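Putative neuraminyllactose-binding hemagglutinin homolog (Helicobacter pylori, PDB 3BGH) is an outer-membrane lipoprotein and putative flagellar sheath adhesin that may bind neuraminyllactose, though its function is not established. Local coordinates at residues N49-P53 and V106-E110. Sequence-based numbering, arbitrary orientation.
Sequences NKVIP and VAILE
The carboxamide of Asn49 meets the backbone of Ile108 with both of its polar atoms, a side chain doing the work of the next residue in a β-strand. Where strand 38-48 ends, the one backbone bond between 49-53 and 106-110 is the weak one from Asn49 N to Val106 O, 3.5 Å long; beyond it the chain leaves in a type I turn from Asn49 to Ile52, and the carboxamide takes over the pairing. Its OD1 receives Ile108 N at 2.9 Å, the donor standing above the carbonyl plane, while ND2 gives a bent bond (151°) to Ile108 O, also 2.9 Å. With chi1 at 76°, CG sits between the backbone N and the carbonyl carbon, and the amide lies against Ala107, whose CB is 3.5 Å from Asn49 CG.

The close packing continues through the apolar side chains of the turn. Ile52 CD1 meets Ile108 CD1 at 3.8 Å, the two side chains crossing at about a right angle, and Val51 CG1 rests on Ile108 CB at 3.9 Å. Helix 186-208 covers this apolar patch, with Met194 touching both Ile52 and Val106. Toward Glu110 the contact opens to solvent: Val51 and Glu110 are both partly exposed, and the carboxylate at the end of the extended Glu110 chain meets the methyl CG2 of Val51, a carbon that offers it no hydrogen bond.

Asn49 ND2 also donates to Glu47 of the second subunit. The same amide therefore extends the parallel pairing of strands 38-48 and 98-114 past the point where the backbone turns away and ties it to the dimer partner, so that the N-H and C=O of Ile108, a buried residue, both have partners where the neighbouring strand has ended.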
loop_
_atom_site.group_PDB
_atom_site.type_symbol
_atom_site.label_atom_id
_atom_site.label_comp_id
_atom_site.label_asym_id
_atom_site.label_seq_id
_atom_site.Cartn_x
_atom_site.Cartn_y
_atom_site.Cartn_z
ATOM N N ASN A 49 -8.467 2.836 1.955
ATOM C CA ASN A 49 -9.274 1.655 1.650
ATOM C C ASN A 49 -10.589 1.664 2.459
ATOM O O ASN A 49 -10.818 2.569 3.257
ATOM C CB ASN A 49 -8.471 0.365 1.877
ATOM C CG ASN A 49 -8.324 0.012 3.346
ATOM O OD1 ASN A 49 -8.032 0.862 4.168
ATOM N ND2 ASN A 49 -8.499 -1.248 3.670
ATOM N N LYS A 50 -11.442 0.657 2.261
ATOM C CA LYS A 50 -12.864 0.717 2.691
ATOM C C LYS A 50 -13.110 0.783 4.212
ATOM O O LYS A 50 -14.159 1.209 4.692
ATOM C CB LYS A 50 -13.628 -0.460 2.076
ATOM C CG LYS A 50 -13.451 -1.814 2.745
ATOM C CD LYS A 50 -14.292 -2.849 2.003
ATOM C CE LYS A 50 -14.114 -4.263 2.587
ATOM N NZ LYS A 50 -14.800 -5.362 1.749
ATOM N N VAL A 51 -12.101 0.374 4.955
ATOM C CA VAL A 51 -12.137 0.248 6.404
ATOM C C VAL A 51 -12.031 1.618 7.108
ATOM O O VAL A 51 -12.486 1.774 8.254
ATOM C CB VAL A 51 -11.028 -0.757 6.763
ATOM C CG1 VAL A 51 -10.122 -0.296 7.883
ATOM C CG2 VAL A 51 -11.641 -2.155 6.979
ATOM N N ILE A 52 -11.472 2.600 6.395
ATOM C CA ILE A 52 -11.177 3.953 6.914
ATOM C C ILE A 52 -12.279 5.009 6.553
ATOM O O ILE A 52 -12.580 5.200 5.394
ATOM C CB ILE A 52 -9.782 4.465 6.401
ATOM C CG1 ILE A 52 -8.661 3.536 6.856
ATOM C CG2 ILE A 52 -9.507 5.895 6.866
ATOM C CD1 ILE A 52 -7.271 3.775 6.185
ATOM N N PRO A 53 -12.881 5.670 7.545
ATOM C CA PRO A 53 -13.894 6.704 7.249
ATOM C C PRO A 53 -13.339 7.838 6.389
ATOM O O PRO A 53 -12.229 8.300 6.624
ATOM C CB PRO A 53 -14.292 7.241 8.635
ATOM C CG PRO A 53 -13.898 6.066 9.612
ATOM C CD PRO A 53 -12.681 5.451 8.992
ATOM N N VAL A 106 -3.142 5.016 1.941
ATOM C CA VAL A 106 -2.969 4.249 3.155
ATOM C C VAL A 106 -4.153 3.311 3.287
ATOM O O VAL A 106 -5.293 3.693 3.038
ATOM C CB VAL A 106 -2.720 5.131 4.421
ATOM C CG1 VAL A 106 -3.872 6.039 4.695
ATOM C CG2 VAL A 106 -2.470 4.252 5.648
ATOM N N ALA A 107 -3.875 2.059 3.617
ATOM C CA ALA A 107 -4.907 1.063 3.755
ATOM C C ALA A 107 -4.681 0.335 5.051
ATOM O O ALA A 107 -3.549 0.184 5.497
ATOM C CB ALA A 107 -4.873 0.115 2.589
ATOM N N ILE A 108 -5.771 -0.085 5.675
ATOM C CA ILE A 108 -5.683 -0.881 6.877
ATOM C C ILE A 108 -6.261 -2.302 6.623
ATOM O O ILE A 108 -7.355 -2.483 6.079
ATOM C CB ILE A 108 -6.276 -0.114 8.079
ATOM C CG1 ILE A 108 -5.303 1.013 8.417
ATOM C CG2 ILE A 108 -6.459 -1.024 9.300
ATOM C CD1 ILE A 108 -5.807 2.070 9.282
ATOM N N LEU A 109 -5.443 -3.300 6.937
ATOM C CA LEU A 109 -5.846 -4.697 6.890
ATOM C C LEU A 109 -6.218 -5.130 8.291
ATOM O O LEU A 109 -5.574 -4.769 9.265
ATOM C CB LEU A 109 -4.709 -5.552 6.376
ATOM C CG LEU A 109 -4.433 -5.538 4.874
ATOM C CD1 LEU A 109 -3.959 -4.181 4.356
ATOM C CD2 LEU A 109 -3.400 -6.576 4.605
ATOM N N GLU A 110 -7.282 -5.906 8.374
ATOM C CA GLU A 110 -7.863 -6.288 9.649
ATOM C C GLU A 110 -7.649 -7.762 9.886
ATOM O O GLU A 110 -7.562 -8.534 8.927
ATOM C CB GLU A 110 -9.362 -5.932 9.688
ATOM C CG GLU A 110 -9.578 -4.416 9.740
ATOM C CD GLU A 110 -11.031 -3.995 9.795
ATOM O OE1 GLU A 110 -11.919 -4.821 9.510
ATOM O OE2 GLU A 110 -11.283 -2.810 10.126
#